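Local coordinates for uncharacterized protein (Helicobacter pylori, PDB 4O5J) that probably binds sialylated glycans through its extracellular domain, acting as an outer-membrane adhesin that attaches the bacterium to host cells, at residues A[35-38]-A[39-43]; A[88-91]-A[92-96]; A[341-344]-A[345-349]. All blocks are in the same frame, centred on the assembly; numbering follows the deposited sequence.

Contact 1 of 3, residues A[35-38]-A[39-43]; sequences EQLS and QYLNQ
Tyr40 gives its backbone N-H to the carbonyl of Gln36, and at 2.9 Å from N to O, with an angle of 169° at the hydrogen, this is the straightest of four consecutive i to i+4 bonds. Leu41 N follows onto Leu37 O, Gln39 N precedes it onto Glu35 O, and Asn42 N closes the series on Ser38 O at 3.1 Å. Such a ladder is the plain alpha-helix, and the side chains lie over it in the same four-residue rhythm. Tyr40 sets CG beside its own backbone N (chi1 -80°), a turn that carries the ring back toward the preceding helical turn and brings its CD1 to 3.7 Å from Gln36 O, at a slant to the ring plane. Gln36 takes the other course: CG stands opposite the backbone N, the chain runs out extended, and its CG comes 4.1 Å from CE1 of Tyr40. The two side chains travel side by side in the same direction, the amide plane of Gln36 and the ring of Tyr40 nearly parallel, 6° apart. A second pair runs alongside in the same way, Leu37 CD1 meeting Leu41 CD1 at 4.0 Å, methyl against methyl. Gln39 and Asn42 belong to the more exposed side, where the aliphatic CG of Gln39 passes 3.3 Å from Glu35 O and the side chain of Asn42 leans back over Ser38 O. Within helix 29-54, the side chains of Gln36, Tyr40 and Leu41 touch Leu391, Asp387 and Ala388 of helix 343-396, and Gln43 continues the line onto Ala384, joining an early helix of the chain to the last one.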
loop_
_atom_site.group_PDB
_atom_site.type_symbol
_atom_site.label_atom_id
_atom_site.label_comp_id
_atom_site.label_asym_id
_atom_site.label_seq_id
_atom_site.Cartn_x
_atom_site.Cartn_y
_atom_site.Cartn_z
ATOM N N GLU A 35 35.438 -22.015 -16.602
ATOM C CA GLU A 35 34.294 -21.385 -15.925
ATOM C C GLU A 35 34.655 -20.013 -15.405
ATOM O O GLU A 35 33.864 -19.077 -15.507
ATOM C CB GLU A 35 33.800 -22.193 -14.777
ATOM C CG GLU A 35 32.956 -23.358 -15.221
ATOM C CD GLU A 35 32.668 -24.374 -14.112
ATOM O OE1 GLU A 35 31.707 -25.162 -14.278
ATOM O OE2 GLU A 35 33.395 -24.403 -13.090
ATOM N N GLN A 36 35.857 -19.914 -14.856
ATOM C CA GLN A 36 36.352 -18.686 -14.314
ATOM C C GLN A 36 36.536 -17.645 -15.440
ATOM O O GLN A 36 36.066 -16.525 -15.334
ATOM C CB GLN A 36 37.640 -18.979 -13.617
ATOM C CG GLN A 36 37.997 -17.950 -12.606
ATOM C CD GLN A 36 39.183 -18.423 -11.801
ATOM O OE1 GLN A 36 40.009 -19.214 -12.273
ATOM N NE2 GLN A 36 39.272 -17.954 -10.576
ATOM N N LEU A 37 37.180 -18.027 -16.535
ATOM C CA LEU A 37 37.363 -17.164 -17.701
ATOM C C LEU A 37 35.984 -16.677 -18.169
ATOM O O LEU A 37 35.783 -15.500 -18.463
ATOM C CB LEU A 37 38.075 -17.931 -18.831
ATOM C CG LEU A 37 38.272 -17.178 -20.151
ATOM C CD1 LEU A 37 39.016 -15.867 -19.913
ATOM C CD2 LEU A 37 39.039 -18.071 -21.163
ATOM N N SER A 38 35.040 -17.603 -18.243
ATOM C CA SER A 38 33.675 -17.296 -18.630
ATOM C C SER A 38 33.034 -16.205 -17.754
ATOM O O SER A 38 32.377 -15.300 -18.264
ATOM C CB SER A 38 32.852 -18.550 -18.557
ATOM O OG SER A 38 31.515 -18.215 -18.765
ATOM N N GLN A 39 33.220 -16.309 -16.444
ATOM C CA GLN A 39 32.689 -15.329 -15.496
ATOM C C GLN A 39 33.337 -13.983 -15.657
ATOM O O GLN A 39 32.660 -12.950 -15.651
ATOM C CB GLN A 39 32.849 -15.808 -14.062
ATOM C CG GLN A 39 31.933 -17.004 -13.790
ATOM C CD GLN A 39 32.210 -17.610 -12.425
ATOM O OE1 GLN A 39 33.009 -17.085 -11.669
ATOM N NE2 GLN A 39 31.566 -18.714 -12.110
ATOM N N TYR A 40 34.646 -13.985 -15.808
ATOM C CA TYR A 40 35.374 -12.743 -16.027
ATOM C C TYR A 40 34.885 -11.989 -17.262
ATOM O O TYR A 40 34.722 -10.768 -17.244
ATOM C CB TYR A 40 36.852 -13.015 -16.172
ATOM C CG TYR A 40 37.593 -13.208 -14.876
ATOM C CD1 TYR A 40 38.721 -14.054 -14.817
ATOM C CD2 TYR A 40 37.214 -12.519 -13.729
ATOM C CE1 TYR A 40 39.431 -14.224 -13.654
ATOM C CE2 TYR A 40 37.923 -12.692 -12.549
ATOM C CZ TYR A 40 39.024 -13.549 -12.543
ATOM O OH TYR A 40 39.766 -13.752 -11.439
ATOM N N LEU A 41 34.652 -12.713 -18.336
ATOM C CA LEU A 41 34.269 -12.101 -19.596
ATOM C C LEU A 41 32.825 -11.589 -19.533
ATOM O O LEU A 41 32.512 -10.581 -20.183
ATOM C CB LEU A 41 34.435 -13.097 -20.774
ATOM C CG LEU A 41 35.928 -13.248 -21.064
ATOM C CD1 LEU A 41 36.185 -14.134 -22.206
ATOM C CD2 LEU A 41 36.590 -11.895 -21.378
ATOM N N ASN A 42 31.958 -12.293 -18.810
ATOM C CA ASN A 42 30.589 -11.794 -18.587
ATOM C C ASN A 42 30.610 -10.545 -17.732
ATOM O O ASN A 42 29.805 -9.610 -17.926
ATOM C CB ASN A 42 29.702 -12.847 -17.976
ATOM C CG ASN A 42 29.132 -13.749 -19.023
ATOM O OD1 ASN A 42 28.904 -13.359 -20.179
ATOM N ND2 ASN A 42 28.861 -14.949 -18.629
ATOM N N GLN A 43 31.543 -10.531 -16.800
ATOM C CA GLN A 43 31.733 -9.346 -15.958
ATOM C C GLN A 43 32.180 -8.156 -16.831
ATOM O O GLN A 43 31.637 -7.064 -16.732
ATOM C CB GLN A 43 32.721 -9.676 -14.864
ATOM C CG GLN A 43 32.974 -8.559 -13.902
ATOM C CD GLN A 43 33.928 -9.009 -12.811
ATOM O OE1 GLN A 43 33.982 -10.198 -12.452
ATOM N NE2 GLN A 43 34.695 -8.066 -12.278
#

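Contact 2 of 3, residues A[88-91]-A[92-96]; sequences QAVI and TSVLG
Gln88 O is gripped twice by Thr92, through the backbone N and through OG1, the hydroxyl bond being the shorter at 2.7 Å from OG1 to O. The two donors arrive from opposite faces of the carbonyl plane, with OG1 standing 36° out of it. Thr92 can do this because OG1 lies beside its own backbone N (chi1 -64°), turned back toward the previous turn. One residue on, Ser93 uses a different carbonyl: its OG, placed between the backbone N and the carbonyl carbon (chi1 73°), gives a 2.8 Å bond to Val90 O, which also receives Val94 N. Both hydroxyls thus find acceptors inside a buried helix, and Thr92 OG1 is held further by Gln163 NE2, a group that also bonds Gln88 OE1. The remaining side chains are apolar. Ile91 and Leu95 run side by side, CG2 to CD1 at 4.2 Å, and both rest on Leu159 of helix 146-163. Val94 CG2 sits 3.3 Å from Val90 O, while Val90 meets Leu253 and Val94 meets Ile246 of helix 241-268. A glycerol, probably from the crystallisation liquor, lies about 4 Å from the side chain of Leu95. Threonine and serine hydroxyls bonded back to carbonyls of the preceding turn are a common feature of alpha-helices, and here they occur in a buried one packed on several sides within the SabA adhesion domain.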
loop_
_atom_site.group_PDB
_atom_site.type_symbol
_atom_site.label_atom_id
_atom_site.label_comp_id
_atom_site.label_asym_id
_atom_site.label_seq_id
_atom_site.Cartn_x
_atom_site.Cartn_y
_atom_site.Cartn_z
ATOM N N GLN A 88 -7.097 5.543 -1.490
ATOM C CA GLN A 88 -8.516 5.311 -1.670
ATOM C C GLN A 88 -8.901 3.892 -1.244
ATOM O O GLN A 88 -9.899 3.691 -0.499
ATOM C CB GLN A 88 -8.952 5.540 -3.112
ATOM C CG GLN A 88 -9.152 7.008 -3.492
ATOM C CD GLN A 88 -10.331 7.680 -2.736
ATOM O OE1 GLN A 88 -11.044 7.077 -1.889
ATOM N NE2 GLN A 88 -10.558 8.935 -3.065
ATOM N N ALA A 89 -8.137 2.914 -1.692
ATOM C CA ALA A 89 -8.423 1.499 -1.344
ATOM C C ALA A 89 -8.353 1.285 0.164
ATOM O O ALA A 89 -9.258 0.683 0.767
ATOM C CB ALA A 89 -7.442 0.551 -2.048
ATOM N N VAL A 90 -7.295 1.759 0.790
ATOM C CA VAL A 90 -7.088 1.517 2.219
ATOM C C VAL A 90 -8.188 2.193 3.053
ATOM O O VAL A 90 -8.779 1.554 3.932
ATOM C CB VAL A 90 -5.691 1.987 2.656
ATOM C CG1 VAL A 90 -5.548 1.949 4.190
ATOM C CG2 VAL A 90 -4.648 1.115 1.955
ATOM N N ILE A 91 -8.507 3.448 2.750
ATOM C CA ILE A 91 -9.580 4.166 3.482
ATOM C C ILE A 91 -10.924 3.475 3.297
ATOM O O ILE A 91 -11.638 3.222 4.258
ATOM C CB ILE A 91 -9.705 5.655 3.007
ATOM C CG1 ILE A 91 -8.426 6.466 3.245
ATOM C CG2 ILE A 91 -10.829 6.343 3.772
ATOM C CD1 ILE A 91 -7.945 6.471 4.657
ATOM N N THR A 92 -11.272 3.178 2.051
ATOM C CA THR A 92 -12.497 2.457 1.752
ATOM C C THR A 92 -12.572 1.148 2.561
ATOM O O THR A 92 -13.634 0.772 3.078
ATOM C CB THR A 92 -12.561 2.105 0.287
ATOM O OG1 THR A 92 -12.607 3.321 -0.468
ATOM C CG2 THR A 92 -13.799 1.296 -0.008
ATOM N N SER A 93 -11.429 0.469 2.703
ATOM C CA SER A 93 -11.456 -0.802 3.379
ATOM C C SER A 93 -11.588 -0.602 4.923
ATOM O O SER A 93 -12.229 -1.400 5.625
ATOM C CB SER A 93 -10.294 -1.684 2.929
ATOM O OG SER A 93 -9.124 -1.215 3.468
ATOM N N VAL A 94 -10.970 0.460 5.450
ATOM C CA VAL A 94 -11.147 0.789 6.859
ATOM C C VAL A 94 -12.622 1.098 7.153
ATOM O O VAL A 94 -13.205 0.604 8.144
ATOM C CB VAL A 94 -10.264 2.004 7.274
ATOM C CG1 VAL A 94 -10.667 2.487 8.668
ATOM C CG2 VAL A 94 -8.777 1.645 7.231
ATOM N N LEU A 95 -13.256 1.918 6.322
ATOM C CA LEU A 95 -14.683 2.252 6.551
ATOM C C LEU A 95 -15.542 1.009 6.258
ATOM O O LEU A 95 -16.595 0.821 6.829
ATOM C CB LEU A 95 -15.104 3.420 5.653
ATOM C CG LEU A 95 -14.527 4.764 6.114
ATOM C CD1 LEU A 95 -14.752 5.872 5.059
ATOM C CD2 LEU A 95 -15.145 5.137 7.470
ATOM N N GLY A 96 -15.084 0.143 5.359
ATOM C CA GLY A 96 -15.770 -1.115 5.094
ATOM C C GLY A 96 -15.707 -2.004 6.309
ATOM O O GLY A 96 -16.717 -2.586 6.710
#

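Contact 3 of 3, residues A[341-344]-A[345-349]; sequences VNLN and QEVQT
Glu346 folds back over the preceding turn: CG lies beside the backbone N (chi1 -68°), the chain then extends, and CG comes within 3.3 Å of Asn342 O. This course lays the carboxylate alongside that turn, with OE2 3.8 Å from CB of Asn342. The same carbonyl accepts Glu346 N at 3.1 Å. Next round the helix, CD1 of Leu343 slants across CG2 of Val347 at 3.9 Å, the branch of the valine that lies beside its own N. Both are buried, resting on Tyr316 of helix 313-320, while Val347 also reaches Phe305 and Phe308 of helix 281-309. These residues form the opening turns of helix 343-396, the long last helix of the model. A water accepts from Gln345 N and donates to Val341 O, bridging this i to i+4 pair, so the backbone N-H of Gln345 is met through solvent. The side chains of Asn344 and Gln348 cross at a slant with their amide planes 27° apart, Asn344 OD1 lying 3.8 Å from CG of Gln348. Gln348 has CG beside its backbone N (chi1 -68°), which brings CG to 3.2 Å from Asn344 O, beside the backbone bond from Gln348 N to that oxygen; the bend at chi2 then turns the amide toward Asn344, whose ND2 has its hydrogen bond with Tyr316 OH. Farther along, Thr349 turns OG1 back to Gln345 O at 2.9 Å and sends its own N to the same oxygen, the two donors coming from opposite faces of the carbonyl plane. On the side facing helix 82-101, the backbone O of Glu346 accepts from Asn85 ND2, and the Thr349 side chain touches Asn85.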
loop_
_atom_site.group_PDB
_atom_site.type_symbol
_atom_site.label_atom_id
_atom_site.label_comp_id
_atom_site.label_asym_id
_atom_site.label_seq_id
_atom_site.Cartn_x
_atom_site.Cartn_y
_atom_site.Cartn_z
ATOM N N VAL A 341 -18.173 -0.719 -2.900
ATOM C CA VAL A 341 -18.486 -1.365 -4.144
ATOM C C VAL A 341 -17.353 -1.047 -5.144
ATOM O O VAL A 341 -17.152 -1.753 -6.129
ATOM C CB VAL A 341 -19.894 -0.942 -4.625
ATOM C CG1 VAL A 341 -19.837 0.336 -5.456
ATOM C CG2 VAL A 341 -20.509 -2.053 -5.394
ATOM N N ASN A 342 -16.606 0.015 -4.878
ATOM C CA ASN A 342 -15.451 0.359 -5.691
ATOM C C ASN A 342 -14.182 -0.319 -5.240
ATOM O O ASN A 342 -13.158 -0.174 -5.893
ATOM C CB ASN A 342 -15.221 1.867 -5.670
ATOM C CG ASN A 342 -16.449 2.621 -6.164
ATOM O OD1 ASN A 342 -17.082 2.213 -7.126
ATOM N ND2 ASN A 342 -16.807 3.693 -5.493
ATOM N N LEU A 343 -14.240 -1.042 -4.112
ATOM C CA LEU A 343 -13.011 -1.540 -3.465
ATOM C C LEU A 343 -12.179 -2.435 -4.381
ATOM O O LEU A 343 -10.986 -2.198 -4.599
ATOM C CB LEU A 343 -13.328 -2.255 -2.165
ATOM C CG LEU A 343 -12.108 -2.812 -1.488
ATOM C CD1 LEU A 343 -11.046 -1.714 -1.252
ATOM C CD2 LEU A 343 -12.479 -3.534 -0.191
ATOM N N ASN A 344 -12.809 -3.445 -4.937
ATOM C CA ASN A 344 -12.082 -4.392 -5.691
ATOM C C ASN A 344 -11.415 -3.785 -6.949
ATOM O O ASN A 344 -10.297 -4.157 -7.319
ATOM C CB ASN A 344 -12.927 -5.605 -6.018
ATOM C CG ASN A 344 -12.057 -6.717 -6.571
ATOM O OD1 ASN A 344 -11.990 -6.918 -7.776
ATOM N ND2 ASN A 344 -11.265 -7.341 -5.701
ATOM N N GLN A 345 -12.079 -2.849 -7.600
ATOM C CA GLN A 345 -11.511 -2.180 -8.747
ATOM C C GLN A 345 -10.257 -1.386 -8.300
ATOM O O GLN A 345 -9.215 -1.391 -8.969
ATOM C CB GLN A 345 -12.549 -1.246 -9.376
ATOM C CG GLN A 345 -11.947 -0.251 -10.330
ATOM C CD GLN A 345 -11.413 -0.948 -11.603
ATOM O OE1 GLN A 345 -12.196 -1.388 -12.440
ATOM N NE2 GLN A 345 -10.082 -1.065 -11.740
ATOM N N GLU A 346 -10.342 -0.733 -7.149
ATOM C CA GLU A 346 -9.201 0.050 -6.656
ATOM C C GLU A 346 -8.012 -0.854 -6.317
ATOM O O GLU A 346 -6.846 -0.515 -6.593
ATOM C CB GLU A 346 -9.622 0.818 -5.427
ATOM C CG GLU A 346 -10.611 1.897 -5.761
ATOM C CD GLU A 346 -11.261 2.501 -4.511
ATOM O OE1 GLU A 346 -11.068 1.981 -3.393
ATOM O OE2 GLU A 346 -11.993 3.493 -4.637
ATOM N N VAL A 347 -8.294 -1.998 -5.705
ATOM C CA VAL A 347 -7.263 -2.964 -5.372
ATOM C C VAL A 347 -6.594 -3.491 -6.653
ATOM O O VAL A 347 -5.354 -3.581 -6.739
ATOM C CB VAL A 347 -7.835 -4.138 -4.544
ATOM C CG1 VAL A 347 -6.799 -5.269 -4.414
ATOM C CG2 VAL A 347 -8.286 -3.615 -3.188
ATOM N N GLN A 348 -7.404 -3.806 -7.661
ATOM C CA GLN A 348 -6.846 -4.318 -8.925
ATOM C C GLN A 348 -5.990 -3.244 -9.573
ATOM O O GLN A 348 -4.966 -3.523 -10.177
ATOM C CB GLN A 348 -7.943 -4.734 -9.873
ATOM C CG GLN A 348 -8.709 -5.975 -9.378
ATOM C CD GLN A 348 -7.796 -7.157 -8.998
ATOM O OE1 GLN A 348 -6.975 -7.613 -9.814
ATOM N NE2 GLN A 348 -7.951 -7.665 -7.763
ATOM N N THR A 349 -6.411 -1.994 -9.438
ATOM C CA THR A 349 -5.598 -0.890 -9.973
ATOM C C THR A 349 -4.205 -0.837 -9.326
ATOM O O THR A 349 -3.217 -0.524 -10.017
ATOM C CB THR A 349 -6.325 0.440 -9.822
ATOM O OG1 THR A 349 -7.538 0.385 -10.594
ATOM C CG2 THR A 349 -5.480 1.628 -10.248
HETATM O O HOH W 1 -14.895 -2.540 -7.709
#

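How the contacts relate
Contacts 2 and 3, far apart in sequence, are neighbours in space with centres about 10 Å apart. Carboxylate oxygen OE1 of Glu346 packs 3.4 Å from CA of Ala89, and Leu343 CD1 comes 3.6 Å from Ala89 O; thus the first turns of helix 343-396 lie against the middle of helix 82-101. Contact 1 stands apart, its centre about 52 Å from that of contact 2 and about 48 Å from that of contact 3, and touches neither. Helix 343-396 nevertheless links the two regions: its first turns carry contact 3 near the centre of the chain, and its far portion packs against contact 1 at the periphery.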